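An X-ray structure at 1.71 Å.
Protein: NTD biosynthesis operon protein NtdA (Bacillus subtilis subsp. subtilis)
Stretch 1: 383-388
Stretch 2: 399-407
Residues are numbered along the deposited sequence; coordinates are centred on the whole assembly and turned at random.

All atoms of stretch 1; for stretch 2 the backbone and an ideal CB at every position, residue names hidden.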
ATOM      1  N   ILE A 383       8.667  -8.451  22.009  1.00 13.03           N
ATOM      2  CA  ILE A 383       9.226  -9.789  21.806  1.00 12.63           C
ATOM      3  C   ILE A 383      10.384  -9.682  20.819  1.00 16.63           C
ATOM      4  O   ILE A 383      10.240  -9.083  19.752  1.00 15.54           O
ATOM      5  CB  ILE A 383       8.162 -10.779  21.251  1.00 16.15           C
ATOM      6  CG1 ILE A 383       6.939 -10.827  22.168  1.00 16.07           C
ATOM      7  CG2 ILE A 383       8.768 -12.179  21.082  1.00 15.48           C
ATOM      8  CD1 ILE A 383       5.771 -11.650  21.618  1.00 20.35           C
ATOM      9  N   LEU A 384      11.538 -10.223  21.189  1.00 15.06           N
ATOM     10  CA  LEU A 384      12.708 -10.225  20.304  1.00 12.35           C
ATOM     11  C   LEU A 384      12.530 -11.258  19.184  1.00 14.00           C
ATOM     12  O   LEU A 384      11.813 -12.231  19.370  1.00 14.49           O
ATOM     13  CB  LEU A 384      13.953 -10.550  21.116  1.00 15.21           C
ATOM     14  CG  LEU A 384      14.255  -9.487  22.173  1.00 15.81           C
ATOM     15  CD1 LEU A 384      15.433  -9.946  23.032  1.00 14.56           C
ATOM     16  CD2 LEU A 384      14.581  -8.182  21.484  1.00 15.57           C
ATOM     17  N   SER A 385      13.171 -11.046  18.034  1.00 12.66           N
ATOM     18  CA  SER A 385      12.987 -11.904  16.860  1.00 13.70           C
ATOM     19  C   SER A 385      13.186 -13.400  17.133  1.00 15.88           C
ATOM     20  O   SER A 385      12.406 -14.231  16.674  1.00 15.55           O
ATOM     21  CB  SER A 385      13.942 -11.479  15.736  1.00 12.90           C
ATOM     22  OG  SER A 385      13.688 -10.136  15.368  1.00 18.00           O
ATOM     23  N   HIS A 386      14.242 -13.733  17.866  1.00 14.02           N
ATOM     24  CA  HIS A 386      14.592 -15.136  18.107  1.00 16.08           C
ATOM     25  C   HIS A 386      13.749 -15.763  19.219  1.00 21.99           C
ATOM     26  O   HIS A 386      13.938 -16.927  19.577  1.00 19.02           O
ATOM     27  CB  HIS A 386      16.088 -15.266  18.404  1.00 13.49           C
ATOM     28  CG  HIS A 386      16.520 -14.597  19.670  1.00 15.32           C
ATOM     29  ND1 HIS A 386      16.228 -13.281  19.957  1.00 16.11           N
ATOM     30  CD2 HIS A 386      17.245 -15.061  20.720  1.00 17.85           C
ATOM     31  CE1 HIS A 386      16.737 -12.967  21.134  1.00 17.06           C
ATOM     32  NE2 HIS A 386      17.366 -14.026  21.616  1.00 18.02           N
ATOM     33  N   MET A 387      12.800 -14.996  19.744  1.00 15.95           N
ATOM     34  CA  MET A 387      11.933 -15.463  20.829  1.00 18.29           C
ATOM     35  C   MET A 387      10.469 -15.470  20.412  1.00 16.42           C
ATOM     36  O   MET A 387       9.580 -15.732  21.218  1.00 19.25           O
ATOM     37  CB  MET A 387      12.148 -14.609  22.078  1.00 18.19           C
ATOM     38  CG  MET A 387      13.605 -14.663  22.550  1.00 19.93           C
ATOM     39  SD  MET A 387      13.922 -13.661  24.004  1.00 33.73           S
ATOM     40  CE  MET A 387      12.943 -14.531  25.246  1.00 39.49           C
ATOM     41  N   GLN A 388      10.214 -15.194  19.139  1.00 13.98           N
ATOM     42  CA  GLN A 388       8.847 -15.247  18.634  1.00 14.25           C
ATOM     43  C   GLN A 388       8.389 -16.709  18.567  1.00 18.75           C
ATOM     44  O   GLN A 388       9.173 -17.601  18.236  1.00 18.65           O
ATOM     45  CB  GLN A 388       8.753 -14.608  17.240  1.00 17.03           C
ATOM     46  CG  GLN A 388       8.969 -13.090  17.198  1.00 15.12           C
ATOM     47  CD  GLN A 388       7.752 -12.290  17.640  1.00 15.86           C
ATOM     48  OE1 GLN A 388       6.762 -12.853  18.122  1.00 15.22           O
ATOM     49  NE2 GLN A 388       7.812 -10.959  17.464  1.00 13.53           N
ATOM     50  N   UNK A 399      18.721 -22.472  20.608  1.00 26.99           N
ATOM     51  CA  UNK A 399      20.112 -22.424  21.022  1.00 24.88           C
ATOM     52  C   UNK A 399      20.766 -21.069  20.809  1.00 22.64           C
ATOM     53  O   UNK A 399      21.901 -20.848  21.224  1.00 25.35           O
ATOM     54  CB  UNK A 399      20.906 -23.493  20.269  1.00 24.88           C
ATOM     55  N   UNK A 400      20.055 -20.149  20.165  1.00 16.29           N
ATOM     56  CA  UNK A 400      20.588 -18.810  19.923  1.00 15.84           C
ATOM     57  C   UNK A 400      20.493 -18.000  21.204  1.00 18.24           C
ATOM     58  O   UNK A 400      19.419 -17.906  21.800  1.00 18.78           O
ATOM     59  CB  UNK A 400      19.840 -18.114  18.785  1.00 15.84           C
ATOM     60  N   UNK A 401      21.607 -17.424  21.647  1.00 13.31           N
ATOM     61  CA  UNK A 401      21.572 -16.507  22.788  1.00 15.32           C
ATOM     62  C   UNK A 401      22.208 -15.203  22.371  1.00 16.72           C
ATOM     63  O   UNK A 401      23.294 -15.177  21.784  1.00 19.64           O
ATOM     64  CB  UNK A 401      22.286 -17.095  24.007  1.00 15.32           C
ATOM     65  N   UNK A 402      21.526 -14.108  22.679  1.00 15.47           N
ATOM     66  CA  UNK A 402      22.034 -12.797  22.353  1.00 15.31           C
ATOM     67  C   UNK A 402      22.038 -12.064  23.674  1.00 18.84           C
ATOM     68  O   UNK A 402      21.058 -11.425  24.021  1.00 17.79           O
ATOM     69  CB  UNK A 402      21.205 -12.085  21.282  1.00 15.31           C
ATOM     70  N   UNK A 403      23.138 -12.185  24.420  1.00 15.69           N
ATOM     71  CA  UNK A 403      23.161 -11.767  25.826  1.00 16.24           C
ATOM     72  C   UNK A 403      22.816 -10.299  26.040  1.00 18.52           C
ATOM     73  O   UNK A 403      22.001  -9.959  26.914  1.00 16.34           O
ATOM     74  CB  UNK A 403      24.544 -12.044  26.419  1.00 16.24           C
ATOM     75  N   UNK A 404      23.424  -9.433  25.244  1.00 16.39           N
ATOM     76  CA  UNK A 404      23.230  -7.995  25.419  1.00 16.22           C
ATOM     77  C   UNK A 404      21.858  -7.548  24.949  1.00 16.16           C
ATOM     78  O   UNK A 404      21.238  -6.683  25.573  1.00 16.49           O
ATOM     79  CB  UNK A 404      24.312  -7.219  24.666  1.00 16.22           C
ATOM     80  N   UNK A 405      21.396  -8.125  23.841  1.00 13.81           N
ATOM     81  CA  UNK A 405      20.078  -7.797  23.320  1.00 11.88           C
ATOM     82  C   UNK A 405      19.030  -8.196  24.345  1.00 18.38           C
ATOM     83  O   UNK A 405      18.123  -7.434  24.628  1.00 15.60           O
ATOM     84  CB  UNK A 405      19.824  -8.491  21.980  1.00 11.88           C
ATOM     85  N   UNK A 406      19.158  -9.402  24.900  1.00 13.95           N
ATOM     86  CA  UNK A 406      18.182  -9.881  25.873  1.00 16.58           C
ATOM     87  C   UNK A 406      18.171  -9.059  27.162  1.00 16.29           C
ATOM     88  O   UNK A 406      17.105  -8.748  27.711  1.00 17.15           O
ATOM     89  CB  UNK A 406      18.464 -11.348  26.205  1.00 16.58           C
ATOM     90  N   UNK A 407      19.350  -8.698  27.649  1.00 15.54           N
ATOM     91  CA  UNK A 407      19.433  -7.897  28.867  1.00 14.12           C
ATOM     92  C   UNK A 407      18.859  -6.498  28.623  1.00 17.76           C
ATOM     93  O   UNK A 407      18.021  -6.030  29.388  1.00 17.03           O
ATOM     94  CB  UNK A 407      20.882  -7.804  29.350  1.00 14.12           C
TER

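Position 399 has phi/psi of 92/-6, and a positive phi by itself favours glycine; nothing of stretch 1 lies within 5.5 Å of its ideal CB. The residue is Gly399.

At 400 the CA-to-CB bond points toward stretch 1, and the ideal CB stands 4.4 Å from His386 CD2. Carbon atoms of the histidine line this approach, so a nonpolar chain of moderate length would suit, whether aliphatic or aromatic. Leu400 brings its CD2 to 3.7 Å from His386 CB, a van der Waals contact beside the base of the imidazole.

Position 401 points away into space that stretch 1 leaves open, so almost any side chain would fit. It is Gln401, which makes no contact with stretch 1.

At 402 the bond again points toward stretch 1, with the ideal CB 4.3 Å from His386 NE2. An imidazole face accepts a methyl or another ring, and the backbone just ahead of a helix would equally allow a small capping side chain such as serine, threonine or aspartate. The residue is Leu402, in the N-cap position. Its CD1 lies 3.7 Å from the centroid of the His386 ring and 11° off the ring normal, a CH-pi contact squarely over the face.

Positions 403 and 404 begin the helix out of reach of stretch 1, which therefore sets little restriction; they are Val403 and His404.

At 405 CA-to-CB points toward stretch 1, and the ideal CB is 4.7 Å from Leu384 CD1. The short gap and aliphatic neighbour favour a small or branched residue offering a methyl: alanine, valine or threonine. Thr405 places CG2 3.8 Å from Leu384 CD1, while its OG1 is hydrogen-bonded elsewhere in the structure.

Position 406 points sideways, its ideal CB 4.6 Å from Leu384 CD1 and 5.4 Å from His386 NE2. A longer chain could pass the leucine and reach the imidazole nitrogen; glutamate or glutamine could supply an acceptor, and a purely aliphatic chain could still pack on the leucine. In Glu406, CG packs 4.0 Å from Leu384 CD1, and OE2 accepts a nearly linear hydrogen bond from His386 NE2 (2.8 Å, 172°). Glu406 OE2 also accepts one from Leu402 N (2.9 Å, 175°), so a single carboxylate oxygen ties the start of the helix to the histidine.

Position 407 points away, so a long polar chain is readily accommodated. Lys407 extends clear of stretch 1, and its NZ is hydrogen-bonded elsewhere in the structure.

Stretch 2 399-407: GLQLVHTEK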
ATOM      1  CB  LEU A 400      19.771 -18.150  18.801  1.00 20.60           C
ATOM      2  CG  LEU A 400      20.006 -16.730  18.293  1.00 27.61           C
ATOM      3  CD1 LEU A 400      21.445 -16.488  18.031  1.00 35.96           C
ATOM      4  CD2 LEU A 400      19.229 -16.530  17.004  1.00 32.59           C
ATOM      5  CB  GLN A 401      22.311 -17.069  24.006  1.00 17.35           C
ATOM      6  CG  GLN A 401      21.814 -18.440  24.499  1.00 16.53           C
ATOM      7  CD  GLN A 401      22.314 -18.761  25.901  1.00 25.50           C
ATOM      8  OE1 GLN A 401      22.130 -17.978  26.830  1.00 22.35           O
ATOM      9  NE2 GLN A 401      22.961 -19.907  26.054  1.00 18.27           N
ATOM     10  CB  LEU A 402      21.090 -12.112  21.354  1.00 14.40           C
ATOM     11  CG  LEU A 402      20.961 -12.823  19.999  1.00 15.15           C
ATOM     12  CD1 LEU A 402      19.777 -12.258  19.222  1.00 16.09           C
ATOM     13  CD2 LEU A 402      22.231 -12.667  19.186  1.00 16.80           C
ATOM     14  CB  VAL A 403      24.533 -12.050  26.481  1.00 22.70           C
ATOM     15  CG1 VAL A 403      24.519 -11.604  27.928  1.00 26.79           C
ATOM     16  CG2 VAL A 403      24.865 -13.539  26.392  1.00 31.29           C
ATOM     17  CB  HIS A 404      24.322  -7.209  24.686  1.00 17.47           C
ATOM     18  CG  HIS A 404      25.690  -7.419  25.251  1.00 23.81           C
ATOM     19  ND1 HIS A 404      25.959  -7.331  26.601  1.00 32.58           N
ATOM     20  CD2 HIS A 404      26.864  -7.724  24.651  1.00 28.58           C
ATOM     21  CE1 HIS A 404      27.240  -7.571  26.807  1.00 38.79           C
ATOM     22  NE2 HIS A 404      27.814  -7.811  25.641  1.00 37.56           N
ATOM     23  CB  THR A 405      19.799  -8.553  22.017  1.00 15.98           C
ATOM     24  OG1 THR A 405      20.822  -8.248  21.061  1.00 14.65           O
ATOM     25  CG2 THR A 405      18.425  -8.196  21.445  1.00 16.06           C
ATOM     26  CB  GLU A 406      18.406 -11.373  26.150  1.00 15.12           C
ATOM     27  CG  GLU A 406      17.958 -12.291  25.002  1.00 14.12           C
ATOM     28  CD  GLU A 406      18.690 -13.628  25.013  1.00 23.13           C
ATOM     29  OE1 GLU A 406      19.079 -14.058  26.120  1.00 20.48           O
ATOM     30  OE2 GLU A 406      18.893 -14.243  23.932  1.00 16.55           O
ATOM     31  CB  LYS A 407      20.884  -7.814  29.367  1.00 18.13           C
ATOM     32  CG  LYS A 407      21.068  -7.058  30.698  1.00 20.59           C
ATOM     33  CD  LYS A 407      20.128  -7.605  31.779  1.00 23.76           C
ATOM     34  CE  LYS A 407      20.352  -6.900  33.125  1.00 29.29           C
ATOM     35  NZ  LYS A 407      19.396  -7.386  34.173  1.00 28.77           N
TER
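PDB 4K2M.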